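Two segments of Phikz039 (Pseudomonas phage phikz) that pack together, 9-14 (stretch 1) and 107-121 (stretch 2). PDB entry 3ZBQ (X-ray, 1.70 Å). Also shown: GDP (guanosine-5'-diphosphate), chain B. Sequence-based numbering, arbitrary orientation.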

# COMPACT_ATOMS: atom_id res chain seq x y z
N ILE A 9 9.44 8.16 -1.67
CA ILE A 9 8.56 7.09 -2.07
C ILE A 9 9.31 5.77 -1.97
O ILE A 9 10.42 5.64 -2.49
CB ILE A 9 8.04 7.29 -3.50
CG1 ILE A 9 7.45 8.71 -3.65
CG2 ILE A 9 7.02 6.22 -3.83
CD1 ILE A 9 6.83 8.99 -5.04
N TYR A 10 8.72 4.81 -1.26
CA TYR A 10 9.31 3.48 -1.09
C TYR A 10 8.53 2.47 -1.92
O TYR A 10 7.36 2.16 -1.61
CB TYR A 10 9.24 3.05 0.39
CG TYR A 10 9.96 3.96 1.37
CD1 TYR A 10 9.36 5.10 1.87
CD2 TYR A 10 11.24 3.65 1.82
CE1 TYR A 10 10.01 5.93 2.78
CE2 TYR A 10 11.91 4.47 2.72
CZ TYR A 10 11.28 5.60 3.19
OH TYR A 10 11.95 6.41 4.09
N PHE A 11 9.17 1.94 -2.97
CA PHE A 11 8.55 0.95 -3.83
C PHE A 11 9.01 -0.43 -3.36
O PHE A 11 10.21 -0.72 -3.39
CB PHE A 11 8.98 1.16 -5.29
CG PHE A 11 8.39 2.40 -5.93
CD1 PHE A 11 7.02 2.48 -6.19
CD2 PHE A 11 9.20 3.48 -6.27
CE1 PHE A 11 6.48 3.62 -6.77
CE2 PHE A 11 8.66 4.62 -6.85
CZ PHE A 11 7.31 4.70 -7.10
N CYS A 12 8.07 -1.27 -2.92
CA CYS A 12 8.40 -2.52 -2.26
C CYS A 12 7.82 -3.74 -2.97
O CYS A 12 6.63 -3.76 -3.33
CB CYS A 12 7.92 -2.52 -0.80
SG CYS A 12 8.39 -1.06 0.15
N GLY A 13 8.65 -4.75 -3.15
CA GLY A 13 8.23 -5.99 -3.79
C GLY A 13 8.01 -5.80 -5.28
O GLY A 13 8.23 -4.71 -5.80
N GLY A 14 7.55 -6.85 -5.96
CA GLY A 14 7.38 -6.81 -7.41
C GLY A 14 6.45 -5.72 -7.91
O GLY A 14 6.81 -4.94 -8.79
N ALA A 107 4.22 -11.50 -1.12
CA ALA A 107 4.92 -11.83 0.12
C ALA A 107 5.86 -10.72 0.60
O ALA A 107 5.95 -10.45 1.80
CB ALA A 107 5.72 -13.12 -0.06
N SER A 108 6.57 -10.09 -0.34
CA SER A 108 7.63 -9.17 0.02
C SER A 108 7.11 -7.75 0.19
O SER A 108 7.41 -7.09 1.19
CB SER A 108 8.75 -9.21 -1.02
OG SER A 108 9.33 -10.50 -1.04
N GLY A 109 6.32 -7.29 -0.77
CA GLY A 109 5.76 -5.95 -0.64
C GLY A 109 4.84 -5.86 0.55
O GLY A 109 4.81 -4.84 1.25
N SER A 110 4.08 -6.93 0.80
CA SER A 110 3.07 -6.92 1.86
C SER A 110 3.65 -7.14 3.26
O SER A 110 2.91 -7.19 4.24
CB SER A 110 2.01 -7.97 1.59
OG SER A 110 2.54 -9.27 1.83
N THR A 111 4.96 -7.29 3.35
CA THR A 111 5.63 -7.35 4.65
C THR A 111 6.61 -6.19 4.79
O THR A 111 6.57 -5.47 5.79
CB THR A 111 6.32 -8.72 4.89
OG1 THR A 111 7.21 -8.99 3.80
CG2 THR A 111 5.28 -9.82 4.99
N ILE A 112 7.48 -6.01 3.80
CA ILE A 112 8.39 -4.86 3.77
C ILE A 112 7.63 -3.54 3.88
O ILE A 112 7.98 -2.68 4.68
CB ILE A 112 9.26 -4.83 2.49
CG1 ILE A 112 10.20 -6.03 2.44
CG2 ILE A 112 10.07 -3.53 2.42
CD1 ILE A 112 10.86 -6.24 1.06
N GLY A 113 6.58 -3.38 3.06
CA GLY A 113 5.83 -2.13 3.03
C GLY A 113 5.24 -1.77 4.37
O GLY A 113 5.55 -0.70 4.94
N PRO A 114 4.36 -2.63 4.90
CA PRO A 114 3.77 -2.34 6.21
C PRO A 114 4.80 -2.25 7.33
O PRO A 114 4.60 -1.48 8.27
CB PRO A 114 2.82 -3.52 6.43
CG PRO A 114 2.40 -3.92 5.03
CD PRO A 114 3.67 -3.74 4.21
N SER A 115 5.89 -3.01 7.24
CA SER A 115 6.95 -2.88 8.24
C SER A 115 7.61 -1.51 8.20
O SER A 115 7.94 -0.95 9.25
CB SER A 115 8.01 -3.97 8.10
OG SER A 115 7.42 -5.24 8.27
N LEU A 116 7.82 -0.98 7.00
CA LEU A 116 8.36 0.36 6.86
C LEU A 116 7.37 1.39 7.39
O LEU A 116 7.77 2.32 8.08
CB LEU A 116 8.75 0.69 5.41
CG LEU A 116 10.06 0.08 4.92
CD1 LEU A 116 10.13 0.11 3.39
CD2 LEU A 116 11.26 0.81 5.51
N VAL A 117 6.09 1.22 7.07
CA VAL A 117 5.07 2.15 7.57
C VAL A 117 5.08 2.18 9.10
O VAL A 117 5.04 3.25 9.72
CB VAL A 117 3.66 1.77 7.09
CG1 VAL A 117 2.62 2.70 7.72
CG2 VAL A 117 3.58 1.85 5.59
N SER A 118 5.15 0.99 9.69
CA SER A 118 5.17 0.88 11.15
C SER A 118 6.38 1.59 11.74
O SER A 118 6.25 2.38 12.69
CB SER A 118 5.16 -0.58 11.58
OG SER A 118 5.04 -0.66 12.99
N HIS A 119 7.55 1.32 11.18
CA HIS A 119 8.78 1.94 11.66
C HIS A 119 8.71 3.45 11.50
O HIS A 119 9.02 4.19 12.44
CB HIS A 119 9.99 1.41 10.89
CG HIS A 119 11.30 1.94 11.38
ND1 HIS A 119 12.06 1.28 12.32
CD2 HIS A 119 11.96 3.09 11.09
CE1 HIS A 119 13.15 1.98 12.57
NE2 HIS A 119 13.11 3.09 11.85
N LEU A 120 8.30 3.91 10.33
CA LEU A 120 8.24 5.35 10.07
C LEU A 120 7.25 6.04 11.00
O LEU A 120 7.52 7.13 11.51
CB LEU A 120 7.86 5.62 8.61
CG LEU A 120 8.83 5.22 7.50
CD1 LEU A 120 8.07 5.09 6.18
CD2 LEU A 120 9.94 6.22 7.36
N GLN A 121 6.09 5.42 11.20
CA GLN A 121 5.06 6.03 12.03
C GLN A 121 5.46 6.08 13.50
O GLN A 121 5.14 7.03 14.21
CB GLN A 121 3.69 5.35 11.81
CG GLN A 121 3.14 5.69 10.43
CD GLN A 121 1.66 5.45 10.25
OE1 GLN A 121 1.04 6.05 9.37
NE2 GLN A 121 1.09 4.55 11.06
PB GDP B . 5.86 -9.60 -3.99
O1B GDP B . 7.09 -9.37 -4.82
O2B GDP B . 5.51 -8.35 -3.21
O3B GDP B . 6.02 -10.77 -3.05
O3A GDP B . 4.59 -9.95 -4.92
PA GDP B . 4.17 -9.19 -6.27
O1A GDP B . 5.17 -9.27 -7.40
O2A GDP B . 3.79 -7.76 -5.97
O5' GDP B . 2.88 -10.02 -6.70
C5' GDP B . 1.78 -10.19 -5.81
C4' GDP B . 0.48 -9.86 -6.55
O4' GDP B . 0.45 -8.46 -6.84
C3' GDP B . 0.35 -10.53 -7.91
O3' GDP B . -0.24 -11.83 -7.75
C2' GDP B . -0.53 -9.58 -8.67
O2' GDP B . -1.90 -9.82 -8.32
C1' GDP B . -0.21 -8.23 -8.09
N9 GDP B . 0.73 -7.46 -8.93
C8 GDP B . 2.05 -7.68 -9.12
N7 GDP B . 2.58 -6.75 -9.95
C5 GDP B . 1.59 -5.89 -10.29
C6 GDP B . 1.45 -4.68 -11.13
O6 GDP B . 2.44 -4.19 -11.74
N1 GDP B . 0.23 -4.12 -11.20
C2 GDP B . -0.84 -4.61 -10.55
N2 GDP B . -2.05 -4.01 -10.67
N3 GDP B . -0.78 -5.71 -9.77
C4 GDP B . 0.38 -6.37 -9.61

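Nucleotide-binding proteins often hold a phosphate between the end of a strand and the start of a helix, where backbone NH groups are free and glycines let the chains close in. Phikz039 with bound GDP offers a compact example. Strand 9-12 and the helix of stretch 2 run roughly antiparallel, with 154° between their directions and axes that approach to 8.3 Å. No hydrogen bond joins the two stretches; they meet by van der Waals contact and share the β-phosphate.

Stretch 2 opens at that phosphate. The backbone N atoms of Ala107 and Ser108 both donate to GDP O3B, at 2.7 and 2.8 Å, and Gly109 N donates to GDP O2B at 2.8 Å. From the other stretch, Gly14 N reaches GDP O1B, also at 2.8 Å, so all three terminal oxygens of the β-phosphate accept backbone hydrogen bonds. Neutral NH groups thereby meet the negative charge without any side chain from these segments.

Here the backbones come closest in register, with Gly13 CA 4.0 Å from Gly109 CA. Such proximity depends on glycine on both sides. A CB on Gly13 would lie 2.6 Å from Gly109 N and 2.3 Å from GDP O2B, and the positive phi of Gly13 itself favours glycine. A CB on Gly109 would fall 2.8 Å from Cys12 O, an oxygen that now sits 3.6 Å from Gly109 CA.

Beyond the phosphate, Thr111 OG1 donates to Ala107 O at 2.8 Å, tying the first turn back to the loop. The side facing the strand then becomes apolar. Ile112 CG2 touches Cys12 SG at 3.8 Å. Gly113 CA lies 4.0 Å from Cys12 SG; a CB here would point sideways to the strand and clash with Gly109 O, one turn back in its own helix, at 2.7 Å. The kink at Pro114, whose ring nitrogen has no hydrogen to give to the preceding turn, is followed by a bond from Ser115 OG to Thr111 O at 2.6 Å.

A turn after Ile112, Leu116 CD1 packs against both inward-pointing strand residues, 3.9 Å from Cys12 SG and 4.0 Å from Tyr10 CD2. Leu120, one turn later, continues the row: its CD1 lies 4.0 Å from Tyr10 CE1, and its CD2 lies 3.8 Å from Tyr10 OH, a hydroxyl hydrogen-bonded elsewhere in the structure.

Glycines and free NH groups bring the chains together at the phosphate; farther on, alternate strand residues Tyr10 and Cys12 meet helix residues four apart, Ile112, Leu116 and Leu120, while the CA-to-CB bond of Phe11 points away.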